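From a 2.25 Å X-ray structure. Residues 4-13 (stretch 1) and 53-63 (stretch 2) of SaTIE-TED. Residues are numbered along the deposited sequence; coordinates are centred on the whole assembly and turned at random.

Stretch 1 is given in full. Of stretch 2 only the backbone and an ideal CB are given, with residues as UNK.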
# COMPACT_ATOMS: atom_id res chain seq x y z
N ALA A 4 -8.33 16.15 11.95
CA ALA A 4 -9.69 15.59 12.20
C ALA A 4 -10.69 16.02 11.13
O ALA A 4 -11.25 15.17 10.42
CB ALA A 4 -10.18 15.99 13.59
N GLN A 5 -10.90 17.33 11.00
CA GLN A 5 -11.78 17.91 9.99
C GLN A 5 -10.93 18.31 8.78
O GLN A 5 -10.00 19.10 8.92
CB GLN A 5 -12.51 19.16 10.53
CG GLN A 5 -13.14 19.03 11.92
CD GLN A 5 -14.40 18.18 11.97
OE1 GLN A 5 -14.78 17.52 11.00
NE2 GLN A 5 -15.06 18.19 13.12
N GLN A 6 -11.24 17.75 7.61
CA GLN A 6 -10.46 18.01 6.39
C GLN A 6 -11.36 18.28 5.18
O GLN A 6 -12.38 17.62 4.99
CB GLN A 6 -9.54 16.83 6.08
CG GLN A 6 -8.53 16.47 7.17
CD GLN A 6 -7.50 17.56 7.44
OE1 GLN A 6 -7.23 18.41 6.60
NE2 GLN A 6 -6.90 17.51 8.62
N LYS A 7 -10.94 19.24 4.36
CA LYS A 7 -11.64 19.60 3.14
C LYS A 7 -11.25 18.63 2.03
O LYS A 7 -10.07 18.30 1.88
CB LYS A 7 -11.28 21.04 2.74
CG LYS A 7 -12.28 21.71 1.81
CD LYS A 7 -11.98 23.19 1.63
CE LYS A 7 -12.45 24.02 2.82
NZ LYS A 7 -11.94 25.42 2.77
N LEU A 8 -12.22 18.16 1.25
CA LEU A 8 -11.95 17.31 0.09
C LEU A 8 -11.59 18.19 -1.10
O LEU A 8 -12.41 19.00 -1.55
CB LEU A 8 -13.16 16.44 -0.26
CG LEU A 8 -13.05 15.49 -1.46
CD1 LEU A 8 -11.89 14.53 -1.29
CD2 LEU A 8 -14.35 14.73 -1.65
N ASP A 9 -10.36 18.03 -1.59
CA ASP A 9 -9.89 18.71 -2.79
C ASP A 9 -9.87 17.72 -3.96
O ASP A 9 -9.97 16.51 -3.77
CB ASP A 9 -8.48 19.28 -2.58
CG ASP A 9 -8.41 20.29 -1.45
OD1 ASP A 9 -9.38 21.05 -1.24
OD2 ASP A 9 -7.37 20.34 -0.76
N VAL A 10 -9.76 18.27 -5.16
CA VAL A 10 -9.82 17.47 -6.38
C VAL A 10 -8.95 18.08 -7.47
O VAL A 10 -8.71 19.28 -7.47
CB VAL A 10 -11.28 17.37 -6.90
CG1 VAL A 10 -11.81 18.72 -7.36
CG2 VAL A 10 -11.41 16.34 -8.01
N LYS A 11 -8.46 17.23 -8.37
CA LYS A 11 -7.95 17.65 -9.66
C LYS A 11 -8.70 16.84 -10.71
O LYS A 11 -8.75 15.61 -10.64
CB LYS A 11 -6.44 17.44 -9.76
CG LYS A 11 -5.67 18.42 -8.87
CD LYS A 11 -4.23 18.66 -9.31
CE LYS A 11 -3.26 17.66 -8.70
NZ LYS A 11 -1.85 18.03 -8.95
N TRP A 12 -9.32 17.54 -11.66
CA TRP A 12 -10.18 16.89 -12.65
C TRP A 12 -9.35 16.34 -13.80
O TRP A 12 -8.44 17.01 -14.30
CB TRP A 12 -11.23 17.87 -13.18
CG TRP A 12 -12.22 18.26 -12.13
CD1 TRP A 12 -12.32 19.47 -11.50
CD2 TRP A 12 -13.24 17.43 -11.57
NE1 TRP A 12 -13.35 19.44 -10.59
CE2 TRP A 12 -13.93 18.20 -10.61
CE3 TRP A 12 -13.65 16.11 -11.79
CZ2 TRP A 12 -15.00 17.70 -9.87
CZ3 TRP A 12 -14.71 15.60 -11.05
CH2 TRP A 12 -15.38 16.40 -10.10
N ILE A 13 -9.66 15.11 -14.18
CA ILE A 13 -9.08 14.46 -15.35
C ILE A 13 -10.19 14.42 -16.39
O ILE A 13 -11.16 13.67 -16.25
CB ILE A 13 -8.60 13.04 -15.00
CG1 ILE A 13 -7.51 13.10 -13.91
CG2 ILE A 13 -8.09 12.32 -16.25
CD1 ILE A 13 -7.28 11.79 -13.19
N UNK A 53 -21.74 10.04 -5.55
CA UNK A 53 -20.96 11.24 -5.86
C UNK A 53 -20.29 11.80 -4.61
O UNK A 53 -20.89 11.84 -3.54
CB UNK A 53 -21.85 12.31 -6.50
N UNK A 54 -19.04 12.24 -4.75
CA UNK A 54 -18.30 12.87 -3.66
C UNK A 54 -18.70 14.34 -3.49
O UNK A 54 -19.11 14.99 -4.45
CB UNK A 54 -16.80 12.76 -3.91
N UNK A 55 -18.59 14.85 -2.25
CA UNK A 55 -18.89 16.25 -1.92
C UNK A 55 -17.63 17.10 -1.99
O UNK A 55 -17.04 17.44 -0.96
CB UNK A 55 -19.52 16.35 -0.53
N UNK A 56 -17.23 17.45 -3.21
CA UNK A 56 -16.03 18.25 -3.46
C UNK A 56 -16.14 19.61 -2.76
O UNK A 56 -17.19 20.25 -2.81
CB UNK A 56 -15.82 18.44 -4.96
N UNK A 57 -15.06 20.02 -2.10
CA UNK A 57 -14.99 21.31 -1.42
C UNK A 57 -15.60 21.35 -0.03
O UNK A 57 -15.52 22.39 0.64
CB UNK A 57 -15.68 22.37 -2.28
N UNK A 58 -16.19 20.24 0.42
CA UNK A 58 -16.89 20.19 1.70
C UNK A 58 -15.97 19.62 2.78
O UNK A 58 -15.07 18.83 2.49
CB UNK A 58 -18.16 19.35 1.59
N UNK A 59 -16.25 20.02 4.02
CA UNK A 59 -15.52 19.55 5.19
C UNK A 59 -15.99 18.13 5.52
O UNK A 59 -17.18 17.90 5.73
CB UNK A 59 -15.72 20.49 6.38
N UNK A 60 -15.05 17.19 5.56
CA UNK A 60 -15.31 15.80 5.93
C UNK A 60 -14.74 15.52 7.31
O UNK A 60 -13.86 16.25 7.78
CB UNK A 60 -14.71 14.84 4.90
N UNK A 61 -15.24 14.48 7.95
CA UNK A 61 -14.73 14.05 9.24
C UNK A 61 -13.95 12.74 9.05
O UNK A 61 -14.49 11.77 8.51
CB UNK A 61 -15.87 13.88 10.25
N UNK A 62 -12.69 12.74 9.49
CA UNK A 62 -11.82 11.58 9.39
C UNK A 62 -12.03 10.61 10.53
O UNK A 62 -11.96 10.99 11.70
CB UNK A 62 -10.36 12.02 9.35
N UNK A 63 -12.31 9.35 10.20
CA UNK A 63 -12.38 8.26 11.17
C UNK A 63 -11.56 7.09 10.62
O UNK A 63 -11.29 7.05 9.43
CB UNK A 63 -13.83 7.85 11.44

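Positions 53 and 55 have no atom of stretch 1 within 5.5 Å of their ideal CB, so nothing visible restricts them; they are Glu53 and Ala55, the latter beginning a type II turn that ends at position 58. At position 54 the CB points toward stretch 1 and ends 3.9 Å from Leu8 CD2. A small apolar side chain would suit that spacing, and Ala54 places its methyl against the leucine.

Position 56 sets off sideways, but its CB lies 4.7 Å from Val10 CG1 and 5.0 Å from Trp12 CZ2, with Leu8 close by. This apolar surround favours a branched or long aliphatic side chain. The residue is Ile56, which meets all three: CD1 is 3.9 Å from Leu8 CD2, CG2 is 3.6 Å from Val10 CG1, and CG1 approaches Trp12 CZ2 obliquely at 4.2 Å.

At position 57 phi is 82° and psi -3°, values that by themselves favour glycine at this third place of the turn. Any CB would point away from stretch 1. Gly57 fits, and its N donates to Leu8 O at 2.9 Å. Position 58 likewise points away and accepts many side chains; Ala58 O receives the hydrogen bond from Leu8 N at 3.2 Å.

From position 59 the chain runs as a strand antiparallel to stretch 1. Here the CB shares a sheet face with Gln5 and Lys7; the extended backbone suits beta-branched residues, and the open face would also take others. Val59, paired with Lys7, brings CG1 to 3.9 Å from Gln5 CB.

Position 60 points to the other face, with Gln6, its CB 3.6 Å from Gln6 O. Leu8 lies further along, so a sizeable aliphatic or aromatic side chain could reach it. His60 does so, with CE1 3.4 Å from Leu8 CB, while its ND1 donates to Ala58 O at 2.8 Å. Its backbone makes both bonds of the pair with Gln6: His60 N to Gln6 O at 2.8 Å and Gln6 N to His60 O at 3.0 Å.

Position 61 returns to the face of Gln5, whose OE1 is 3.9 Å from the CB. Polar or beta-branched residues are plausible. Thr61 meets that oxygen with a methyl, CG2 lying 3.4 Å from Gln5 OE1.

At position 62 the ideal CB points toward stretch 1 and touches Ala4 O at 3.4 Å; a small residue suits this, though the ordinary strand angles do not require glycine. Gly62 donates from N to Ala4 O at 3.0 Å. Position 63 has no close neighbour in stretch 1; it is Ala63.

Stretch 2 (53-63) EAAIGAVHTGA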
# COMPACT_ATOMS: atom_id res chain seq x y z
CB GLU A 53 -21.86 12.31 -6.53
CG GLU A 53 -22.69 13.20 -5.59
CD GLU A 53 -23.67 12.44 -4.69
OE1 GLU A 53 -24.16 11.35 -5.08
OE2 GLU A 53 -23.95 12.93 -3.57
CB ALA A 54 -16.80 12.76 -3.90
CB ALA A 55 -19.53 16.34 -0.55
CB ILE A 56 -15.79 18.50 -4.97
CG1 ILE A 56 -15.54 17.18 -5.73
CG2 ILE A 56 -14.64 19.48 -5.21
CD1 ILE A 56 -14.42 16.34 -5.18
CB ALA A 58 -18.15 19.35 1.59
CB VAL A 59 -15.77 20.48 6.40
CG1 VAL A 59 -15.08 19.95 7.66
CG2 VAL A 59 -15.30 21.90 6.09
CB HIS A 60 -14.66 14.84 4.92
CG HIS A 60 -15.24 14.92 3.54
ND1 HIS A 60 -15.33 16.10 2.84
CD2 HIS A 60 -15.75 13.95 2.74
CE1 HIS A 60 -15.88 15.86 1.66
NE2 HIS A 60 -16.13 14.56 1.57
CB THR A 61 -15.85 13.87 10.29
OG1 THR A 61 -16.47 12.59 10.15
CG2 THR A 61 -16.90 14.97 10.16
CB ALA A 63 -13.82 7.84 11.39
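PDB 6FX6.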